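Local coordinates for protein oxidoreductase (Thermotoga maritima, PDB 1ZH8) that probably catalyses NADP-dependent oxidation of an alcohol group, or the reverse reduction, as a member of the GFO/IDH/MocA oxidoreductase family, at residues D223-L228 with S251-G256; W216-A221 with V327-N332; H203-R208 with L317-F322. One frame throughout, in Å; residues are numbered along the deposited sequence.

Contact 1 of 3, residues D223-L228 with S251-G256; sequences DLSPLL and SYSLKG. With NA (sodium ion), chain C; EDO (1,2-ethanediol), chain F.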
ATOM      1  N   ASP A 223      10.614 -10.430  -9.409  1.00 45.63           N
ATOM      2  CA  ASP A 223      10.717 -10.720 -10.827  1.00 42.45           C
ATOM      3  C   ASP A 223       9.693 -11.804 -11.145  1.00 40.53           C
ATOM      4  O   ASP A 223       9.964 -12.971 -10.928  1.00 42.58           O
ATOM      5  CB  ASP A 223      12.138 -11.192 -11.131  1.00 43.75           C
ATOM      6  CG  ASP A 223      12.343 -11.603 -12.595  1.00 47.16           C
ATOM      7  OD1 ASP A 223      11.362 -11.781 -13.349  1.00 43.00           O
ATOM      8  OD2 ASP A 223      13.505 -11.745 -13.010  1.00 49.19           O
ATOM      9  N   LEU A 224       8.522 -11.419 -11.660  1.00 37.90           N
ATOM     10  CA  LEU A 224       7.373 -12.341 -11.790  1.00 36.14           C
ATOM     11  C   LEU A 224       7.110 -12.851 -13.214  1.00 35.80           C
ATOM     12  O   LEU A 224       6.412 -13.847 -13.413  1.00 33.86           O
ATOM     13  CB  LEU A 224       6.093 -11.666 -11.285  1.00 36.23           C
ATOM     14  CG  LEU A 224       5.957 -11.190  -9.842  1.00 33.84           C
ATOM     15  CD1 LEU A 224       4.690 -10.374  -9.759  1.00 32.65           C
ATOM     16  CD2 LEU A 224       5.930 -12.394  -8.874  1.00 31.84           C
ATOM     17  N   SER A 225       7.630 -12.134 -14.201  1.00 36.99           N
ATOM     18  CA  SER A 225       7.483 -12.533 -15.588  1.00 39.61           C
ATOM     19  C   SER A 225       8.838 -12.842 -16.228  1.00 38.57           C
ATOM     20  O   SER A 225       9.735 -12.005 -16.192  1.00 37.60           O
ATOM     21  CB  SER A 225       6.772 -11.443 -16.394  1.00 39.25           C
ATOM     22  OG  SER A 225       6.700 -11.830 -17.759  1.00 46.33           O
ATOM     23  N   PRO A 226       8.976 -14.034 -16.833  1.00 38.55           N
ATOM     24  CA  PRO A 226      10.203 -14.354 -17.585  1.00 39.40           C
ATOM     25  C   PRO A 226      10.245 -13.575 -18.896  1.00 41.14           C
ATOM     26  O   PRO A 226      11.241 -13.612 -19.626  1.00 40.88           O
ATOM     27  CB  PRO A 226      10.085 -15.858 -17.869  1.00 37.84           C
ATOM     28  CG  PRO A 226       8.618 -16.198 -17.709  1.00 38.59           C
ATOM     29  CD  PRO A 226       7.987 -15.132 -16.836  1.00 38.18           C
ATOM     30  N   LEU A 227       9.159 -12.869 -19.188  1.00 41.25           N
ATOM     31  CA  LEU A 227       9.061 -12.142 -20.427  1.00 40.75           C
ATOM     32  C   LEU A 227       9.715 -10.779 -20.291  1.00 40.89           C
ATOM     33  O   LEU A 227      10.217 -10.224 -21.261  1.00 40.03           O
ATOM     34  CB  LEU A 227       7.597 -12.023 -20.828  1.00 41.87           C
ATOM     35  CG  LEU A 227       7.248 -11.208 -22.074  1.00 49.90           C
ATOM     36  CD1 LEU A 227       7.823 -11.834 -23.377  1.00 54.56           C
ATOM     37  CD2 LEU A 227       5.733 -11.055 -22.137  1.00 53.29           C
ATOM     38  N   LEU A 228       9.720 -10.246 -19.074  1.00 42.35           N
ATOM     39  CA  LEU A 228      10.231  -8.895 -18.838  1.00 42.79           C
ATOM     40  C   LEU A 228      11.587  -8.978 -18.162  1.00 43.36           C
ATOM     41  O   LEU A 228      11.712  -9.568 -17.083  1.00 42.65           O
ATOM     42  CB  LEU A 228       9.260  -8.065 -17.997  1.00 40.61           C
ATOM     43  CG  LEU A 228       7.766  -8.086 -18.336  1.00 44.35           C
ATOM     44  CD1 LEU A 228       7.004  -7.155 -17.412  1.00 46.38           C
ATOM     45  CD2 LEU A 228       7.513  -7.700 -19.761  1.00 44.79           C
ATOM     46  N   SER A 251       2.800  -3.606 -11.050  1.00 28.79           N
ATOM     47  CA  SER A 251       3.187  -4.821 -11.758  1.00 26.54           C
ATOM     48  C   SER A 251       3.233  -4.477 -13.220  1.00 26.28           C
ATOM     49  O   SER A 251       2.262  -4.005 -13.775  1.00 25.53           O
ATOM     50  CB  SER A 251       2.168  -5.926 -11.554  1.00 24.61           C
ATOM     51  OG  SER A 251       2.517  -7.061 -12.332  1.00 31.46           O
ATOM     52  N   TYR A 252       4.368  -4.690 -13.857  1.00 27.89           N
ATOM     53  CA  TYR A 252       4.413  -4.451 -15.281  1.00 27.61           C
ATOM     54  C   TYR A 252       3.751  -5.578 -16.076  1.00 29.59           C
ATOM     55  O   TYR A 252       3.396  -5.371 -17.236  1.00 32.48           O
ATOM     56  CB  TYR A 252       5.831  -4.196 -15.720  1.00 24.83           C
ATOM     57  CG  TYR A 252       6.280  -2.824 -15.316  1.00 23.85           C
ATOM     58  CD1 TYR A 252       6.764  -2.584 -14.034  1.00 25.65           C
ATOM     59  CD2 TYR A 252       6.232  -1.760 -16.217  1.00 24.55           C
ATOM     60  CE1 TYR A 252       7.182  -1.305 -13.648  1.00 28.35           C
ATOM     61  CE2 TYR A 252       6.632  -0.489 -15.850  1.00 26.33           C
ATOM     62  CZ  TYR A 252       7.107  -0.266 -14.563  1.00 31.72           C
ATOM     63  OH  TYR A 252       7.522   0.990 -14.191  1.00 29.89           O
ATOM     64  N   SER A 253       3.534  -6.740 -15.456  1.00 28.91           N
ATOM     65  CA  SER A 253       3.064  -7.912 -16.213  1.00 29.42           C
ATOM     66  C   SER A 253       1.602  -8.299 -15.957  1.00 31.10           C
ATOM     67  O   SER A 253       0.960  -8.863 -16.827  1.00 31.10           O
ATOM     68  CB  SER A 253       4.007  -9.097 -15.972  0.50 29.03           C
ATOM     69  OG  SER A 253       3.306 -10.295 -15.712  0.50 31.00           O
ATOM     70  N   LEU A 254       1.067  -7.962 -14.787  1.00 33.47           N
ATOM     71  CA  LEU A 254      -0.315  -8.312 -14.451  1.00 34.18           C
ATOM     72  C   LEU A 254      -1.328  -7.190 -14.713  1.00 36.37           C
ATOM     73  O   LEU A 254      -0.965  -6.014 -14.738  1.00 36.10           O
ATOM     74  CB  LEU A 254      -0.391  -8.790 -12.999  1.00 34.16           C
ATOM     75  CG  LEU A 254       0.498  -9.998 -12.675  1.00 35.68           C
ATOM     76  CD1 LEU A 254       0.607 -10.186 -11.179  1.00 37.90           C
ATOM     77  CD2 LEU A 254      -0.008 -11.272 -13.352  1.00 31.38           C
ATOM     78  N   LYS A 255      -2.591  -7.587 -14.898  1.00 40.39           N
ATOM     79  CA  LYS A 255      -3.713  -6.709 -15.254  1.00 42.57           C
ATOM     80  C   LYS A 255      -4.527  -6.249 -14.052  1.00 45.50           C
ATOM     81  O   LYS A 255      -4.669  -6.965 -13.049  1.00 44.79           O
ATOM     82  CB  LYS A 255      -4.668  -7.436 -16.204  1.00 41.67           C
ATOM     83  CG  LYS A 255      -4.332  -7.328 -17.685  1.00 44.32           C
ATOM     84  CD  LYS A 255      -5.345  -8.121 -18.542  1.00 54.17           C
ATOM     85  CE  LYS A 255      -4.992  -8.050 -20.036  1.00 57.65           C
ATOM     86  NZ  LYS A 255      -6.153  -8.409 -20.914  1.00 58.68           N
ATOM     87  N   GLY A 256      -5.089  -5.051 -14.178  1.00 48.88           N
ATOM     88  CA  GLY A 256      -5.993  -4.499 -13.166  1.00 50.63           C
ATOM     89  C   GLY A 256      -6.280  -3.032 -13.443  1.00 52.54           C
ATOM     90  O   GLY A 256      -5.846  -2.471 -14.471  1.00 51.58           O
TER
HETATM   91 NA    NA C 329      11.089 -10.205 -15.157  1.00 40.19          NA
HETATM   92  C1  EDO F 402      -4.282 -11.525 -14.335  1.00 65.63           C
HETATM   93  O1  EDO F 402      -3.517 -10.594 -15.123  1.00 63.79           O
HETATM   94  C2  EDO F 402      -4.418 -11.052 -12.884  1.00 57.93           C
HETATM   95  O2  EDO F 402      -4.884  -9.695 -12.830  1.00 48.55           O

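Contact 2 of 3, residues W216-A221 with V327-N332; sequences WISAVA and VRSAGN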
ATOM      1  N   TRP A 216      12.065   8.582   3.240  1.00 34.15           N
ATOM      2  CA  TRP A 216      12.474   7.195   3.352  1.00 32.68           C
ATOM      3  C   TRP A 216      11.459   6.313   2.662  1.00 33.38           C
ATOM      4  O   TRP A 216      10.278   6.673   2.569  1.00 33.73           O
ATOM      5  CB  TRP A 216      12.658   6.774   4.825  1.00 29.35           C
ATOM      6  CG  TRP A 216      11.399   6.817   5.641  1.00 31.08           C
ATOM      7  CD1 TRP A 216      11.009   7.817   6.487  1.00 33.52           C
ATOM      8  CD2 TRP A 216      10.362   5.813   5.705  1.00 30.35           C
ATOM      9  NE1 TRP A 216       9.799   7.502   7.074  1.00 30.86           N
ATOM     10  CE2 TRP A 216       9.379   6.284   6.603  1.00 32.72           C
ATOM     11  CE3 TRP A 216      10.174   4.563   5.094  1.00 33.85           C
ATOM     12  CZ2 TRP A 216       8.215   5.554   6.891  1.00 27.71           C
ATOM     13  CZ3 TRP A 216       9.010   3.840   5.386  1.00 27.65           C
ATOM     14  CH2 TRP A 216       8.057   4.338   6.275  1.00 28.57           C
ATOM     15  N   ILE A 217      11.932   5.158   2.206  1.00 32.23           N
ATOM     16  CA  ILE A 217      11.092   4.145   1.604  1.00 34.15           C
ATOM     17  C   ILE A 217      11.420   2.808   2.213  1.00 35.43           C
ATOM     18  O   ILE A 217      12.504   2.620   2.769  1.00 36.10           O
ATOM     19  CB  ILE A 217      11.325   4.040   0.096  1.00 32.58           C
ATOM     20  CG1 ILE A 217      12.783   3.679  -0.187  1.00 37.82           C
ATOM     21  CG2 ILE A 217      11.044   5.349  -0.567  1.00 32.05           C
ATOM     22  CD1 ILE A 217      13.100   2.200  -0.142  1.00 48.31           C
ATOM     23  N   SER A 218      10.488   1.871   2.064  1.00 35.73           N
ATOM     24  CA  SER A 218      10.680   0.483   2.443  1.00 34.35           C
ATOM     25  C   SER A 218       9.900  -0.267   1.374  1.00 34.96           C
ATOM     26  O   SER A 218       8.730   0.012   1.165  1.00 39.11           O
ATOM     27  CB  SER A 218      10.095   0.257   3.842  1.00 35.00           C
ATOM     28  OG  SER A 218      10.020  -1.119   4.189  1.00 41.13           O
ATOM     29  N   ALA A 219      10.522  -1.190   0.658  1.00 34.51           N
ATOM     30  CA  ALA A 219       9.858  -1.759  -0.506  1.00 32.60           C
ATOM     31  C   ALA A 219      10.259  -3.183  -0.772  1.00 34.28           C
ATOM     32  O   ALA A 219      11.341  -3.619  -0.377  1.00 35.01           O
ATOM     33  CB  ALA A 219      10.141  -0.896  -1.748  1.00 32.09           C
ATOM     34  N   VAL A 220       9.400  -3.909  -1.474  1.00 36.03           N
ATOM     35  CA  VAL A 220       9.736  -5.267  -1.896  1.00 37.96           C
ATOM     36  C   VAL A 220       9.563  -5.398  -3.424  1.00 41.03           C
ATOM     37  O   VAL A 220       8.494  -5.113  -3.965  1.00 44.08           O
ATOM     38  CB  VAL A 220       8.935  -6.325  -1.074  1.00 36.50           C
ATOM     39  CG1 VAL A 220       7.467  -6.028  -1.128  1.00 38.79           C
ATOM     40  CG2 VAL A 220       9.195  -7.737  -1.561  1.00 32.52           C
ATOM     41  N   ALA A 221      10.641  -5.788  -4.102  1.00 42.60           N
ATOM     42  CA  ALA A 221      10.683  -5.910  -5.559  1.00 42.06           C
ATOM     43  C   ALA A 221      10.804  -7.367  -5.962  1.00 44.15           C
ATOM     44  O   ALA A 221      11.618  -8.097  -5.397  1.00 46.90           O
ATOM     45  CB  ALA A 221      11.837  -5.143  -6.099  1.00 40.30           C
ATOM     46  N   VAL A 327      14.372  -0.766  -5.012  1.00 36.53           N
ATOM     47  CA  VAL A 327      14.985  -1.980  -5.546  1.00 34.25           C
ATOM     48  C   VAL A 327      15.882  -2.621  -4.514  1.00 36.29           C
ATOM     49  O   VAL A 327      15.854  -3.842  -4.335  1.00 38.04           O
ATOM     50  CB  VAL A 327      15.786  -1.701  -6.853  1.00 35.43           C
ATOM     51  CG1 VAL A 327      16.685  -2.879  -7.228  1.00 35.81           C
ATOM     52  CG2 VAL A 327      14.837  -1.413  -7.992  1.00 29.05           C
ATOM     53  N   ARG A 328      16.649  -1.808  -3.800  1.00 36.77           N
ATOM     54  CA  ARG A 328      17.575  -2.381  -2.844  1.00 37.94           C
ATOM     55  C   ARG A 328      17.049  -2.527  -1.413  1.00 37.51           C
ATOM     56  O   ARG A 328      17.682  -3.206  -0.586  1.00 36.92           O
ATOM     57  CB  ARG A 328      18.944  -1.702  -2.926  1.00 39.97           C
ATOM     58  CG  ARG A 328      19.054  -0.321  -2.326  1.00 48.13           C
ATOM     59  CD  ARG A 328      20.295   0.352  -2.920  1.00 58.57           C
ATOM     60  NE  ARG A 328      21.006   1.174  -1.940  1.00 70.68           N
ATOM     61  CZ  ARG A 328      21.986   2.029  -2.239  1.00 73.83           C
ATOM     62  NH1 ARG A 328      22.393   2.199  -3.504  1.00 65.36           N
ATOM     63  NH2 ARG A 328      22.552   2.726  -1.258  1.00 66.91           N
ATOM     64  N   SER A 329      15.868  -1.953  -1.139  1.00 34.54           N
ATOM     65  CA  SER A 329      15.271  -2.033   0.200  1.00 31.37           C
ATOM     66  C   SER A 329      15.105  -3.448   0.747  1.00 30.76           C
ATOM     67  O   SER A 329      15.412  -3.690   1.904  1.00 31.40           O
ATOM     68  CB  SER A 329      13.921  -1.316   0.269  1.00 31.98           C
ATOM     69  OG  SER A 329      13.255  -1.648   1.497  1.00 31.74           O
ATOM     70  N   ALA A 330      14.591  -4.372  -0.062  1.00 29.60           N
ATOM     71  CA  ALA A 330      14.235  -5.707   0.437  1.00 30.94           C
ATOM     72  C   ALA A 330      13.444  -5.591   1.747  1.00 32.39           C
ATOM     73  O   ALA A 330      13.593  -6.420   2.665  1.00 30.56           O
ATOM     74  CB  ALA A 330      15.478  -6.581   0.628  1.00 29.99           C
ATOM     75  N   GLY A 331      12.617  -4.545   1.822  1.00 31.50           N
ATOM     76  CA  GLY A 331      11.763  -4.309   2.968  1.00 33.09           C
ATOM     77  C   GLY A 331      12.418  -3.522   4.078  1.00 34.11           C
ATOM     78  O   GLY A 331      11.769  -3.166   5.056  1.00 36.88           O
ATOM     79  N   ASN A 332      13.707  -3.256   3.939  1.00 33.14           N
ATOM     80  CA  ASN A 332      14.408  -2.431   4.910  1.00 32.74           C
ATOM     81  C   ASN A 332      14.221  -0.942   4.628  1.00 32.40           C
ATOM     82  O   ASN A 332      14.052  -0.519   3.473  1.00 30.52           O
ATOM     83  CB  ASN A 332      15.897  -2.787   4.936  1.00 31.21           C
ATOM     84  CG  ASN A 332      16.149  -4.146   5.552  1.00 33.63           C
ATOM     85  OD1 ASN A 332      15.909  -4.362   6.739  1.00 39.64           O
ATOM     86  ND2 ASN A 332      16.626  -5.073   4.746  1.00 28.87           N
TER

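Contact 3 of 3, residues H203-R208 with L317-F322; sequences HAAAMR and LKDLAF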
ATOM      1  N   HIS A 203       6.675   7.738 -12.410  1.00 34.32           N
ATOM      2  CA  HIS A 203       5.866   7.763 -11.205  1.00 32.68           C
ATOM      3  C   HIS A 203       6.511   8.581 -10.059  1.00 34.17           C
ATOM      4  O   HIS A 203       5.820   9.352  -9.377  1.00 37.10           O
ATOM      5  CB  HIS A 203       5.487   6.333 -10.818  1.00 31.74           C
ATOM      6  CG  HIS A 203       5.094   5.482 -11.999  1.00 38.23           C
ATOM      7  ND1 HIS A 203       5.564   4.199 -12.187  1.00 39.01           N
ATOM      8  CD2 HIS A 203       4.333   5.762 -13.088  1.00 36.14           C
ATOM      9  CE1 HIS A 203       5.087   3.715 -13.323  1.00 38.90           C
ATOM     10  NE2 HIS A 203       4.334   4.641 -13.888  1.00 37.74           N
ATOM     11  N   ALA A 204       7.824   8.466  -9.868  1.00 32.14           N
ATOM     12  CA  ALA A 204       8.495   9.272  -8.851  1.00 30.81           C
ATOM     13  C   ALA A 204       8.393  10.752  -9.212  1.00 32.08           C
ATOM     14  O   ALA A 204       8.164  11.618  -8.340  1.00 31.12           O
ATOM     15  CB  ALA A 204       9.965   8.850  -8.713  1.00 31.97           C
ATOM     16  N   ALA A 205       8.544  11.048 -10.507  1.00 30.86           N
ATOM     17  CA  ALA A 205       8.447  12.422 -10.951  1.00 31.28           C
ATOM     18  C   ALA A 205       7.091  13.003 -10.519  1.00 32.60           C
ATOM     19  O   ALA A 205       7.027  14.069  -9.874  1.00 31.70           O
ATOM     20  CB  ALA A 205       8.657  12.519 -12.449  1.00 30.63           C
ATOM     21  N   ALA A 206       6.026  12.255 -10.797  1.00 31.50           N
ATOM     22  CA  ALA A 206       4.677  12.718 -10.474  1.00 33.28           C
ATOM     23  C   ALA A 206       4.453  12.883  -8.977  1.00 34.93           C
ATOM     24  O   ALA A 206       3.929  13.902  -8.534  1.00 38.09           O
ATOM     25  CB  ALA A 206       3.624  11.811 -11.088  1.00 29.55           C
HETATM   26  N   MSE A 207       4.870  11.900  -8.189  1.00 36.34           N
HETATM   27  CA  MSE A 207       4.651  11.973  -6.739  1.00 34.67           C
HETATM   28  C   MSE A 207       5.425  13.156  -6.137  1.00 35.89           C
HETATM   29  O   MSE A 207       4.916  13.857  -5.241  1.00 37.46           O
HETATM   30  CB  MSE A 207       5.046  10.654  -6.089  1.00 32.67           C
HETATM   31  CG  MSE A 207       4.186   9.509  -6.590  1.00 40.12           C
HETATM   32 SE   MSE A 207       4.544   7.806  -5.722  1.00 52.31          SE
HETATM   33  CE  MSE A 207       5.915   7.065  -6.944  1.00 39.46           C
ATOM     34  N   ARG A 208       6.641  13.392  -6.637  1.00 33.18           N
ATOM     35  CA  ARG A 208       7.434  14.510  -6.139  1.00 34.22           C
ATOM     36  C   ARG A 208       6.819  15.850  -6.557  1.00 33.05           C
ATOM     37  O   ARG A 208       6.870  16.828  -5.805  1.00 31.22           O
ATOM     38  CB  ARG A 208       8.910  14.420  -6.569  1.00 33.55           C
ATOM     39  CG  ARG A 208       9.661  13.175  -6.049  1.00 32.62           C
ATOM     40  CD  ARG A 208      11.118  13.122  -6.570  1.00 37.30           C
ATOM     41  NE  ARG A 208      11.800  14.407  -6.418  1.00 32.89           N
ATOM     42  CZ  ARG A 208      12.096  15.227  -7.426  1.00 39.84           C
ATOM     43  NH1 ARG A 208      11.801  14.887  -8.666  1.00 35.45           N
ATOM     44  NH2 ARG A 208      12.694  16.393  -7.197  1.00 33.59           N
ATOM     45  N   LEU A 317      17.682  12.766 -11.265  1.00 37.55           N
ATOM     46  CA  LEU A 317      18.496  11.940 -10.406  1.00 37.24           C
ATOM     47  C   LEU A 317      17.671  11.560  -9.173  1.00 37.36           C
ATOM     48  O   LEU A 317      17.677  10.406  -8.744  1.00 38.05           O
ATOM     49  CB  LEU A 317      19.803  12.645 -10.046  1.00 33.94           C
ATOM     50  CG  LEU A 317      20.787  11.730  -9.304  1.00 35.15           C
ATOM     51  CD1 LEU A 317      21.278  10.638 -10.206  1.00 27.07           C
ATOM     52  CD2 LEU A 317      21.971  12.509  -8.707  1.00 29.89           C
ATOM     53  N   LYS A 318      16.934  12.530  -8.636  1.00 36.89           N
ATOM     54  CA  LYS A 318      16.026  12.261  -7.514  1.00 37.97           C
ATOM     55  C   LYS A 318      14.927  11.256  -7.873  1.00 36.63           C
ATOM     56  O   LYS A 318      14.560  10.431  -7.045  1.00 36.00           O
ATOM     57  CB  LYS A 318      15.423  13.555  -6.952  1.00 39.34           C
ATOM     58  CG  LYS A 318      16.455  14.466  -6.276  1.00 38.73           C
ATOM     59  CD  LYS A 318      15.895  15.879  -6.027  1.00 37.18           C
ATOM     60  CE  LYS A 318      16.888  16.677  -5.161  1.00 44.01           C
ATOM     61  NZ  LYS A 318      16.394  18.014  -4.768  1.00 47.26           N
ATOM     62  N   ASP A 319      14.420  11.300  -9.106  1.00 35.78           N
ATOM     63  CA  ASP A 319      13.454  10.294  -9.515  1.00 36.78           C
ATOM     64  C   ASP A 319      14.088   8.900  -9.463  1.00 36.44           C
ATOM     65  O   ASP A 319      13.488   7.938  -8.948  1.00 35.53           O
ATOM     66  CB  ASP A 319      12.935  10.539 -10.929  1.00 39.55           C
ATOM     67  CG  ASP A 319      12.251  11.877 -11.098  1.00 40.43           C
ATOM     68  OD1 ASP A 319      11.647  12.388 -10.130  1.00 40.30           O
ATOM     69  OD2 ASP A 319      12.315  12.405 -12.233  1.00 44.66           O
ATOM     70  N   LEU A 320      15.305   8.805  -9.992  1.00 35.00           N
ATOM     71  CA  LEU A 320      15.958   7.528 -10.103  1.00 35.42           C
ATOM     72  C   LEU A 320      16.273   7.007  -8.697  1.00 35.39           C
ATOM     73  O   LEU A 320      15.989   5.861  -8.403  1.00 37.29           O
ATOM     74  CB  LEU A 320      17.200   7.639 -10.992  1.00 34.08           C
ATOM     75  CG  LEU A 320      17.978   6.358 -11.279  1.00 31.05           C
ATOM     76  CD1 LEU A 320      17.070   5.262 -11.800  1.00 31.48           C
ATOM     77  CD2 LEU A 320      19.043   6.644 -12.305  1.00 32.21           C
ATOM     78  N   ALA A 321      16.792   7.876  -7.831  1.00 34.11           N
ATOM     79  CA  ALA A 321      17.080   7.547  -6.424  1.00 35.00           C
ATOM     80  C   ALA A 321      15.906   6.897  -5.662  1.00 34.84           C
ATOM     81  O   ALA A 321      16.109   5.933  -4.915  1.00 33.69           O
ATOM     82  CB  ALA A 321      17.573   8.789  -5.677  1.00 32.82           C
ATOM     83  N   PHE A 322      14.696   7.423  -5.848  1.00 32.90           N
ATOM     84  CA  PHE A 322      13.509   6.806  -5.271  1.00 35.87           C
ATOM     85  C   PHE A 322      13.399   5.335  -5.695  1.00 36.92           C
ATOM     86  O   PHE A 322      13.262   4.449  -4.848  1.00 37.81           O
ATOM     87  CB  PHE A 322      12.226   7.579  -5.652  1.00 37.52           C
ATOM     88  CG  PHE A 322      10.951   6.871  -5.252  1.00 36.79           C
ATOM     89  CD1 PHE A 322      10.396   7.067  -3.988  1.00 43.66           C
ATOM     90  CD2 PHE A 322      10.320   5.996  -6.127  1.00 37.37           C
ATOM     91  CE1 PHE A 322       9.224   6.419  -3.600  1.00 41.53           C
ATOM     92  CE2 PHE A 322       9.147   5.326  -5.752  1.00 38.92           C
ATOM     93  CZ  PHE A 322       8.599   5.544  -4.484  1.00 46.33           C
TER

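Contact 1 of 3, residues D223-L228 with S251-G256
L228 and L224 reach from a sodium-binding loop, 223-228, to the loop segment 251-256; these loops leave strands 214-222 and 245-251 at the same end of the sheet in the GFO/IDH/MocA-type C-terminal domain. No hydrogen bond crosses between them, and the meeting is one of carbon against carbon. CD1 of L228 presses on CB of Y252 at 3.6 Å, the two side chains crossing at about a right angle. With CG anti to the carbonyl carbon (chi1 -45°), L228 points CD1 at Y252 while its carbonyl O faces the sodium. Between the loops S225 CB lies 3.7 Å from S253 CB, where small side chains suit the close approach. More loosely, L224 CD1 faces L254 CD1 at 4.3 Å; V164 and G264 of the second subunit pack on these two leucines.

Each loop also secures its own bend with a serine. S225 OG accepts the amide of L227, an ST turn, and S251 OG accepts that of L254 at 3.0 Å, an ST motif; serine is short enough to reach back to the nearby backbone.

Metal bonds fix the first loop, and G230 and D232 complete the sodium site. D223 OD1 binds the ion at 2.4 Å. S225 O does so at 2.5 Å, and L228 O lies 2.1 Å from the sodium.

Contact 2 of 3, residues W216-A221 with V327-N332
The type I' turn S329-N332, which leads from helix 313-329 to the short strand 334-335, docks on strand 214-222 by joining S329 and G331 to A219. Strand 334-335 is the outermost of the C-terminal sheet within the chain, and the turn comes just before V334 pairs with I217. Both backbone polar atoms of A219 are used: its N donates to S329 OG at 2.9 Å in a nearly straight bond (167°), and its O receives the amide of G331 at 2.7 Å, the donor standing 36° above the carbonyl plane. With an alanine here in place of S329, the A219 amide would probably be left without this acceptor and the turn would be held less firmly to the strand.

The turn itself is closed by N332 N donating to S329 O. A330 and G331 both have positive phi, and at G331 a CB would collide with the carbonyl oxygen of A330, which explains the absence of a side chain. Apolar contact flanks the bonds: I217 CD1 rests on S329 CB at 3.6 Å, while A221 CB lies beside V327 CA. The small A219, with S218 beside it, lets its CA come within 4.7 Å of G331 CA.

S218 OG is hydrogen-bonded to S218 OG of the second subunit; G331 O lies 2.8 Å from the same S218 OG, and which of them takes the proton is open. One backbone-to-backbone bond and one backbone-to-hydroxyl bond, both at A219, thus grip the turn, while S218 OG and A330 O face polar partners on the second subunit, S218 and K333.

Contact 3 of 3, residues H203-R208 with L317-F322
R208 has its CG anti to the carbonyl carbon and its chain bent at chi3 (47°), which swings the guanidinium across to K318 and D319. This is a helix-helix packing: segments 203-208 and 317-322 cross steeply, at 109°, with axes 8.6 Å apart. The first belongs to helix 195-211, which lies on the C-terminal sheet at strand 163-171; the second belongs to helix 313-329, whose L317 and A321 touch helix 119-131 of the Rossmann domain.

Charge holds one end of the crossing. R208 NH1 forms a salt bridge with D319 OD1 at 2.9 Å, meeting the carboxylate from above its plane, the two flat groups being turned 59° apart. D319 OD2 pairs with R143, so the aspartate answers two arginines; R208 NE forms a salt bridge with E213, and NH2 hydrogen-bonds Q315. These several bonds limit the rotation of the guanidinium, and the carboxylates of D319 and E213 probably offset its buried positive charge. Over one of its faces lies K318 CB, 3.7 Å above the plane, and the lysine's extended chain carries the ammonium farther out, toward a long, weak pairing with E213.

At the closest backbone approach, A204 and D319 have CA atoms 5.1 Å apart, a spacing that suits alanine. A204 CB fits against D319 O at 3.6 Å and lies 3.9 Å from F322 CD2. Next to it, crossing the phenylalanine at about a right angle, selenomethionine M207 brings its methyl CE obliquely to F322 CE2, at 3.9 Å.

Contact 3 is the hub of the three. Its F322 ring meets contact 2, F322 CE1 lying 3.7 Å from I217 CG2, and both contacts draw on helix 313-329; their centres are about 15 Å apart. Contact 1, whose centre lies about 21 Å from that of contact 3, reaches it through Y252, whose OH is 3.8 Å from CE1 of H203. Contacts 1 and 2, centres about 19 Å apart, adjoin only along the chain, but both meet the second subunit, which contact 3 does not. The side chain of A221 is about 10 Å from the sodium of contact 1. Those of Y252 and A205 each stand about 10 Å from the bound NADP, placing contacts 1 and 3 near the cofactor.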